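Local coordinates for acetyltransferase, GNAT family (Colwellia psychrerythraea, PDB 3IWG), which is probably an acyltransferase of the GNAT superfamily, expected to transfer an acyl group, as relatives do from acyl-coenzyme A, to an acceptor that is not identified, at residues A[63-68]-A[268-273]; A[205-210]-A[241-246]. All coordinates share one frame; numbering follows the deposited sequence.

The chain carries GNAT-like sequence in both halves, and the two interactions sample different places in the fold. Interaction 2 pairs two neighbouring parallel strands of the C-terminal half directly, backbone to backbone. Interaction 1 is a side-chain contact in which the last strand of that half, 262-273, reaches the N-terminal-half strand 65-71 across the intervening strand 99-103. Their centres lie 23 Å apart and their nearest atoms about 6 Å, without touching. The region of residues 30-39 approaches both: Pro-30, Asp-32 and Gly-33 meet interaction 2, while Trp-35 packs on Leu-67 and Ile-268. In GNAT relatives the acyl-coenzyme A cleft opens between strands equivalent to those of interaction 2, as is probable here.

Interaction 1 of 2, residues A[63-68]-A[268-273]; sequences DGYLLQ and IVQFEF
Tyr-65 and Glu-272 meet through complementary torsions: the tyrosine CG stands anti to its carbonyl carbon (chi1 -74°), while the glutamate chain is bent at chi2 (-63°), which turns its CD back toward the phenol. The setting is the junction of the two GNAT halves, where strands 65-71 and 262-273 run roughly antiparallel with strand 99-103 between them. Because the segment axes approach no closer than 8.6 Å, side chains have to span the gap, and Phe-101 of the middle strand meets the Tyr-65 ring. Tyr-65 OH donates to Glu-272 OE1 over 2.6 Å, onto the syn lone pair of that oxygen, the one on the side of the other carboxylate oxygen. Ring and carboxylate planes stand 67° apart, and OE2 lies at the ring edge, 3.6 Å from Tyr-65 CE2. A second donor reaches that oxygen from the same strand: Gln-270 NE2 makes a weak hydrogen bond of 2.8 Å to Glu-272 OE2. The carboxylate thus has one short bond at OE1 and a weak one at OE2. Gln-270 NE2 also lies obliquely to the phenol, 3.6 Å from Tyr-65 CZ. Where the ring edge faces the backbone, Tyr-65 CE2 comes to 3.8 Å from Phe-271 O, close to the ring plane. A phenylalanine in place of Tyr-65 would remove the hydroxyl and would probably leave Glu-272 OE1 without this donor, its carboxylate then freer to turn. Beyond the polar group the contact is apolar and looser, with Val-97 touching both Leu-66 and Phe-273. There the CB of Leu-66 is directed toward strand 262-273, and its CD2 meets the edge of the Phe-273 ring, 4.3 Å from CZ.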
ATOM      1  N   ASP A  63      -0.819   9.235 -19.480  1.00 34.58           N
ATOM      2  CA  ASP A  63      -0.961   8.930 -20.889  1.00 34.61           C
ATOM      3  C   ASP A  63      -1.498  10.081 -21.672  1.00 34.21           C
ATOM      4  O   ASP A  63      -1.522   9.999 -22.886  1.00 35.85           O
ATOM      5  CB  ASP A  63      -1.816   7.694 -21.056  1.00 35.23           C
ATOM      6  CG  ASP A  63      -1.150   6.484 -20.446  1.00 37.44           C
ATOM      7  OD1 ASP A  63      -0.016   6.199 -20.886  1.00 41.76           O
ATOM      8  OD2 ASP A  63      -1.694   5.865 -19.492  1.00 39.27           O
ATOM      9  N   GLY A  64      -1.879  11.175 -21.009  1.00 32.86           N
ATOM     10  CA  GLY A  64      -2.454  12.331 -21.711  1.00 31.30           C
ATOM     11  C   GLY A  64      -3.979  12.345 -21.764  1.00 30.04           C
ATOM     12  O   GLY A  64      -4.573  13.017 -22.596  1.00 28.45           O
ATOM     13  N   TYR A  65      -4.610  11.645 -20.836  1.00 28.68           N
ATOM     14  CA  TYR A  65      -6.037  11.547 -20.833  1.00 28.67           C
ATOM     15  C   TYR A  65      -6.614  12.222 -19.631  1.00 27.90           C
ATOM     16  O   TYR A  65      -6.225  11.937 -18.489  1.00 26.66           O
ATOM     17  CB  TYR A  65      -6.485  10.087 -20.848  1.00 29.05           C
ATOM     18  CG  TYR A  65      -6.277   9.444 -22.197  1.00 30.19           C
ATOM     19  CD1 TYR A  65      -5.071   8.853 -22.528  1.00 32.19           C
ATOM     20  CD2 TYR A  65      -7.283   9.473 -23.154  1.00 32.00           C
ATOM     21  CE1 TYR A  65      -4.864   8.290 -23.792  1.00 34.57           C
ATOM     22  CE2 TYR A  65      -7.099   8.913 -24.397  1.00 33.10           C
ATOM     23  CZ  TYR A  65      -5.896   8.315 -24.718  1.00 33.22           C
ATOM     24  OH  TYR A  65      -5.738   7.749 -25.953  1.00 34.94           O
ATOM     25  N   LEU A  66      -7.571  13.100 -19.912  1.00 26.68           N
ATOM     26  CA  LEU A  66      -8.359  13.719 -18.883  1.00 26.52           C
ATOM     27  C   LEU A  66      -9.074  12.670 -18.075  1.00 25.42           C
ATOM     28  O   LEU A  66      -9.504  11.642 -18.581  1.00 26.75           O
ATOM     29  CB  LEU A  66      -9.383  14.704 -19.470  1.00 26.44           C
ATOM     30  CG  LEU A  66      -8.969  16.164 -19.696  1.00 30.07           C
ATOM     31  CD1 LEU A  66      -7.665  16.253 -20.440  1.00 33.40           C
ATOM     32  CD2 LEU A  66     -10.073  16.980 -20.481  1.00 32.63           C
ATOM     33  N   LEU A  67      -9.194  12.943 -16.804  1.00 24.38           N
ATOM     34  CA  LEU A  67      -9.898  12.087 -15.893  1.00 25.53           C
ATOM     35  C   LEU A  67     -11.037  12.856 -15.250  1.00 25.76           C
ATOM     36  O   LEU A  67     -12.033  12.260 -14.897  1.00 25.51           O
ATOM     37  CB  LEU A  67      -8.926  11.532 -14.796  1.00 25.15           C
ATOM     38  CG  LEU A  67      -7.818  10.507 -15.203  1.00 27.67           C
ATOM     39  CD1 LEU A  67      -7.127   9.798 -13.965  1.00 28.75           C
ATOM     40  CD2 LEU A  67      -8.295   9.398 -16.169  1.00 26.60           C
ATOM     41  N   GLN A  68     -10.859  14.165 -15.045  1.00 27.35           N
ATOM     42  CA  GLN A  68     -11.852  15.010 -14.360  1.00 27.81           C
ATOM     43  C   GLN A  68     -11.815  16.412 -14.983  1.00 28.10           C
ATOM     44  O   GLN A  68     -10.747  16.872 -15.412  1.00 27.79           O
ATOM     45  CB  GLN A  68     -11.543  15.110 -12.858  1.00 27.36           C
ATOM     46  CG  GLN A  68     -11.607  13.806 -12.103  1.00 28.25           C
ATOM     47  CD  GLN A  68     -11.327  13.960 -10.584  1.00 28.01           C
ATOM     48  OE1 GLN A  68     -10.626  14.870 -10.161  1.00 25.01           O
ATOM     49  NE2 GLN A  68     -11.862  13.035  -9.776  1.00 27.88           N
ATOM     50  N   ILE A 268     -18.187   3.828 -18.304  1.00 24.53           N
ATOM     51  CA  ILE A 268     -17.032   4.716 -18.426  1.00 24.30           C
ATOM     52  C   ILE A 268     -16.543   4.530 -19.845  1.00 23.92           C
ATOM     53  O   ILE A 268     -16.291   3.393 -20.312  1.00 24.38           O
ATOM     54  CB  ILE A 268     -15.848   4.381 -17.442  1.00 23.82           C
ATOM     55  CG1 ILE A 268     -16.252   4.649 -16.011  1.00 25.32           C
ATOM     56  CG2 ILE A 268     -14.663   5.241 -17.740  1.00 22.26           C
ATOM     57  CD1 ILE A 268     -15.219   4.241 -14.885  1.00 27.21           C
ATOM     58  N   VAL A 269     -16.343   5.646 -20.507  1.00 23.61           N
ATOM     59  CA  VAL A 269     -15.983   5.645 -21.895  1.00 23.69           C
ATOM     60  C   VAL A 269     -14.665   6.337 -22.048  1.00 24.25           C
ATOM     61  O   VAL A 269     -14.387   7.332 -21.353  1.00 25.74           O
ATOM     62  CB  VAL A 269     -17.071   6.416 -22.725  1.00 23.77           C
ATOM     63  CG1 VAL A 269     -16.683   6.487 -24.183  1.00 21.85           C
ATOM     64  CG2 VAL A 269     -18.490   5.812 -22.527  1.00 22.60           C
ATOM     65  N   GLN A 270     -13.883   5.862 -22.995  1.00 24.98           N
ATOM     66  CA  GLN A 270     -12.634   6.483 -23.376  1.00 25.92           C
ATOM     67  C   GLN A 270     -12.834   7.149 -24.699  1.00 25.81           C
ATOM     68  O   GLN A 270     -13.094   6.435 -25.682  1.00 26.57           O
ATOM     69  CB  GLN A 270     -11.528   5.427 -23.553  1.00 26.48           C
ATOM     70  CG  GLN A 270     -10.162   6.018 -23.840  1.00 27.70           C
ATOM     71  CD  GLN A 270      -9.063   4.972 -24.008  1.00 29.97           C
ATOM     72  OE1 GLN A 270      -9.177   3.822 -23.552  1.00 30.70           O
ATOM     73  NE2 GLN A 270      -8.009   5.364 -24.705  1.00 28.73           N
ATOM     74  N   PHE A 271     -12.674   8.480 -24.725  1.00 25.44           N
ATOM     75  CA  PHE A 271     -12.815   9.322 -25.932  1.00 25.99           C
ATOM     76  C   PHE A 271     -11.460   9.752 -26.450  1.00 27.16           C
ATOM     77  O   PHE A 271     -10.553  10.039 -25.646  1.00 27.71           O
ATOM     78  CB  PHE A 271     -13.588  10.602 -25.629  1.00 25.29           C
ATOM     79  CG  PHE A 271     -15.050  10.403 -25.444  1.00 24.45           C
ATOM     80  CD1 PHE A 271     -15.877  10.172 -26.535  1.00 23.57           C
ATOM     81  CD2 PHE A 271     -15.621  10.469 -24.191  1.00 27.34           C
ATOM     82  CE1 PHE A 271     -17.245   9.992 -26.390  1.00 21.51           C
ATOM     83  CE2 PHE A 271     -17.018  10.299 -24.030  1.00 26.93           C
ATOM     84  CZ  PHE A 271     -17.820  10.056 -25.146  1.00 25.02           C
ATOM     85  N   GLU A 272     -11.303   9.775 -27.770  1.00 28.29           N
ATOM     86  CA  GLU A 272     -10.073  10.267 -28.382  1.00 29.67           C
ATOM     87  C   GLU A 272     -10.414  11.605 -28.994  1.00 31.17           C
ATOM     88  O   GLU A 272     -11.456  11.752 -29.619  1.00 31.12           O
ATOM     89  CB  GLU A 272      -9.523   9.336 -29.460  1.00 29.51           C
ATOM     90  CG  GLU A 272      -9.306   7.861 -29.031  1.00 30.47           C
ATOM     91  CD  GLU A 272      -8.272   7.669 -27.919  1.00 30.91           C
ATOM     92  OE1 GLU A 272      -7.182   8.264 -28.033  1.00 29.80           O
ATOM     93  OE2 GLU A 272      -8.554   6.912 -26.949  1.00 29.45           O
ATOM     94  N   PHE A 273      -9.533  12.576 -28.801  1.00 33.04           N
ATOM     95  CA  PHE A 273      -9.737  13.904 -29.316  1.00 34.60           C
ATOM     96  C   PHE A 273      -9.367  14.107 -30.788  1.00 37.04           C
ATOM     97  O   PHE A 273      -8.380  13.546 -31.321  1.00 36.76           O
ATOM     98  CB  PHE A 273      -8.960  14.927 -28.499  1.00 34.44           C
ATOM     99  CG  PHE A 273      -9.501  15.140 -27.133  1.00 33.03           C
ATOM    100  CD1 PHE A 273     -10.851  14.941 -26.860  1.00 31.92           C
ATOM    101  CD2 PHE A 273      -8.664  15.573 -26.109  1.00 30.83           C
ATOM    102  CE1 PHE A 273     -11.346  15.110 -25.589  1.00 32.10           C
ATOM    103  CE2 PHE A 273      -9.171  15.794 -24.825  1.00 31.04           C
ATOM    104  CZ  PHE A 273     -10.511  15.554 -24.558  1.00 30.40           C
TER

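Interaction 2 of 2, residues A[205-210]-A[241-246]; sequences TEYADL and TSICST
From Tyr-207 opposite Thr-241 to Asp-209 opposite Ile-243, the backbones of 207-210 and 241-246 pair in parallel, their directions diverging by 35°. The strands bracket helix 223-237 in a beta-alpha-beta crossover, the central unit of the GNAT fold, in which such a parallel pair typically splays apart to admit acyl-coenzyme A. Thr-241 N bonds Glu-206 O, and Ala-208 N returns to Thr-241 O. Ile-243 N then meets Ala-208 O at 2.9 Å almost in line with the carbonyl bond, and Leu-210 N takes Ile-243 O. Near the end of the pair a water donates to Asp-209 OD1 at 2.8 Å and accepts from Ser-245 N at 3.0 Å.

On the face that carries Tyr-207, Thr-241 and Ile-243, the first two lie side by side and point the same way, with Tyr-207 CD1 3.7 Å from Thr-241 CB. Ile-243 holds CG1 between its own backbone N and carbonyl carbon (chi1 65°), 3.5 Å from Ala-208 O, while its CG2 reaches Tyr-207 CD1 at 3.9 Å. Pro-30 touches both Tyr-207 and Ile-243. The other face, bearing Ala-208, Leu-210, Ser-242 and Cys-244, is packed by Thr-232 and Ala-235 of helix 223-237 and by Phe-262. Buried here, Ser-242 OG finds no hydrogen-bonding partner in the model, and its neighbour across the pair is the methyl carbon Leu-210 CD1, 3.8 Å away.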
ATOM      1  N   THR A 205     -19.846   8.178   1.215  1.00 30.11           N
ATOM      2  CA  THR A 205     -19.802   7.343   2.424  1.00 30.07           C
ATOM      3  C   THR A 205     -21.071   6.516   2.686  1.00 29.62           C
ATOM      4  O   THR A 205     -21.184   5.846   3.688  1.00 29.16           O
ATOM      5  CB  THR A 205     -19.532   8.204   3.697  1.00 30.44           C
ATOM      6  OG1 THR A 205     -20.591   9.150   3.843  1.00 31.37           O
ATOM      7  CG2 THR A 205     -18.196   8.936   3.604  1.00 30.52           C
ATOM      8  N   GLU A 206     -22.044   6.588   1.803  1.00 29.72           N
ATOM      9  CA  GLU A 206     -23.223   5.760   1.928  1.00 30.64           C
ATOM     10  C   GLU A 206     -23.095   4.499   1.038  1.00 28.95           C
ATOM     11  O   GLU A 206     -23.956   3.629   1.069  1.00 28.94           O
ATOM     12  CB  GLU A 206     -24.513   6.588   1.667  1.00 31.42           C
ATOM     13  CG  GLU A 206     -24.531   7.495   0.367  1.00 37.38           C
ATOM     14  CD  GLU A 206     -23.506   8.725   0.321  1.00 42.29           C
ATOM     15  OE1 GLU A 206     -23.721   9.804   0.949  1.00 47.49           O
ATOM     16  OE2 GLU A 206     -22.492   8.625  -0.384  1.00 43.81           O
ATOM     17  N   TYR A 207     -21.990   4.358   0.318  1.00 27.50           N
ATOM     18  CA  TYR A 207     -21.796   3.215  -0.559  1.00 26.59           C
ATOM     19  C   TYR A 207     -20.587   2.336  -0.224  1.00 26.71           C
ATOM     20  O   TYR A 207     -19.614   2.762   0.448  1.00 26.56           O
ATOM     21  CB  TYR A 207     -21.657   3.721  -1.982  1.00 26.80           C
ATOM     22  CG  TYR A 207     -22.868   4.515  -2.454  1.00 26.49           C
ATOM     23  CD1 TYR A 207     -23.961   3.873  -3.001  1.00 27.33           C
ATOM     24  CD2 TYR A 207     -22.910   5.917  -2.352  1.00 29.44           C
ATOM     25  CE1 TYR A 207     -25.081   4.584  -3.465  1.00 28.90           C
ATOM     26  CE2 TYR A 207     -24.039   6.652  -2.800  1.00 30.50           C
ATOM     27  CZ  TYR A 207     -25.127   5.975  -3.352  1.00 30.94           C
ATOM     28  OH  TYR A 207     -26.258   6.663  -3.819  1.00 33.16           O
ATOM     29  N   ALA A 208     -20.669   1.090  -0.680  1.00 25.58           N
ATOM     30  CA  ALA A 208     -19.554   0.159  -0.631  1.00 24.98           C
ATOM     31  C   ALA A 208     -19.210  -0.256  -2.070  1.00 24.77           C
ATOM     32  O   ALA A 208     -20.088  -0.608  -2.853  1.00 24.94           O
ATOM     33  CB  ALA A 208     -19.889  -1.033   0.213  1.00 23.39           C
ATOM     34  N   ASP A 209     -17.934  -0.228  -2.406  1.00 24.36           N
ATOM     35  CA  ASP A 209     -17.475  -0.555  -3.734  1.00 24.70           C
ATOM     36  C   ASP A 209     -16.861  -1.965  -3.652  1.00 24.73           C
ATOM     37  O   ASP A 209     -15.871  -2.169  -2.942  1.00 24.79           O
ATOM     38  CB  ASP A 209     -16.429   0.479  -4.124  1.00 24.79           C
ATOM     39  CG  ASP A 209     -15.990   0.418  -5.594  1.00 28.13           C
ATOM     40  OD1 ASP A 209     -16.533  -0.337  -6.445  1.00 33.87           O
ATOM     41  OD2 ASP A 209     -15.068   1.197  -5.911  1.00 30.91           O
ATOM     42  N   LEU A 210     -17.448  -2.924  -4.370  1.00 24.19           N
ATOM     43  CA  LEU A 210     -17.060  -4.320  -4.268  1.00 24.90           C
ATOM     44  C   LEU A 210     -16.128  -4.778  -5.389  1.00 25.72           C
ATOM     45  O   LEU A 210     -16.214  -4.320  -6.509  1.00 26.78           O
ATOM     46  CB  LEU A 210     -18.305  -5.205  -4.265  1.00 24.43           C
ATOM     47  CG  LEU A 210     -19.439  -4.720  -3.378  1.00 23.38           C
ATOM     48  CD1 LEU A 210     -20.645  -5.682  -3.412  1.00 17.09           C
ATOM     49  CD2 LEU A 210     -18.973  -4.446  -1.930  1.00 20.11           C
ATOM     50  N   THR A 241     -24.998   0.963   0.563  1.00 26.65           N
ATOM     51  CA  THR A 241     -25.551   0.441  -0.684  1.00 27.10           C
ATOM     52  C   THR A 241     -24.390  -0.029  -1.552  1.00 26.79           C
ATOM     53  O   THR A 241     -23.361   0.633  -1.620  1.00 28.71           O
ATOM     54  CB  THR A 241     -26.343   1.553  -1.398  1.00 26.53           C
ATOM     55  OG1 THR A 241     -27.453   1.886  -0.578  1.00 29.61           O
ATOM     56  CG2 THR A 241     -26.896   1.120  -2.710  1.00 27.04           C
ATOM     57  N   SER A 242     -24.544  -1.145  -2.243  1.00 26.06           N
ATOM     58  CA  SER A 242     -23.420  -1.700  -2.958  1.00 25.28           C
ATOM     59  C   SER A 242     -23.396  -1.252  -4.410  1.00 25.29           C
ATOM     60  O   SER A 242     -24.436  -1.223  -5.081  1.00 25.35           O
ATOM     61  CB  SER A 242     -23.477  -3.217  -2.893  1.00 25.62           C
ATOM     62  OG  SER A 242     -23.252  -3.686  -1.586  1.00 26.51           O
ATOM     63  N   ILE A 243     -22.198  -0.940  -4.876  1.00 24.55           N
ATOM     64  CA  ILE A 243     -21.894  -0.672  -6.244  1.00 24.79           C
ATOM     65  C   ILE A 243     -20.676  -1.522  -6.684  1.00 25.47           C
ATOM     66  O   ILE A 243     -19.968  -2.091  -5.855  1.00 24.17           O
ATOM     67  CB  ILE A 243     -21.617   0.829  -6.474  1.00 24.85           C
ATOM     68  CG1 ILE A 243     -20.367   1.306  -5.753  1.00 26.37           C
ATOM     69  CG2 ILE A 243     -22.766   1.668  -5.946  1.00 24.51           C
ATOM     70  CD1 ILE A 243     -20.043   2.828  -5.935  1.00 27.84           C
ATOM     71  N   CYS A 244     -20.489  -1.686  -7.992  1.00 25.84           N
ATOM     72  CA  CYS A 244     -19.251  -2.219  -8.477  1.00 27.04           C
ATOM     73  C   CYS A 244     -19.050  -1.863  -9.918  1.00 26.46           C
ATOM     74  O   CYS A 244     -19.965  -1.357 -10.561  1.00 24.11           O
ATOM     75  CB  CYS A 244     -19.169  -3.749  -8.267  1.00 27.65           C
ATOM     76  SG  CYS A 244     -20.350  -4.661  -9.122  1.00 31.85           S
ATOM     77  N   SER A 245     -17.842  -2.129 -10.422  1.00 26.56           N
ATOM     78  CA  SER A 245     -17.582  -1.964 -11.851  1.00 27.07           C
ATOM     79  C   SER A 245     -16.748  -3.074 -12.428  1.00 27.34           C
ATOM     80  O   SER A 245     -16.120  -3.793 -11.711  1.00 27.53           O
ATOM     81  CB  SER A 245     -16.901  -0.647 -12.128  1.00 27.65           C
ATOM     82  OG  SER A 245     -15.648  -0.628 -11.517  1.00 25.29           O
ATOM     83  N   THR A 246     -16.785  -3.237 -13.739  1.00 28.02           N
ATOM     84  CA  THR A 246     -15.872  -4.143 -14.393  1.00 28.16           C
ATOM     85  C   THR A 246     -15.611  -3.683 -15.804  1.00 28.45           C
ATOM     86  O   THR A 246     -16.312  -2.829 -16.296  1.00 28.57           O
ATOM     87  CB  THR A 246     -16.410  -5.565 -14.377  1.00 28.54           C
ATOM     88  OG1 THR A 246     -15.362  -6.438 -14.789  1.00 30.38           O
ATOM     89  CG2 THR A 246     -17.630  -5.730 -15.286  1.00 25.66           C
TER
HETATM   90  O   HOH W   1     -15.867  -2.485  -8.147  1.00 18.07           O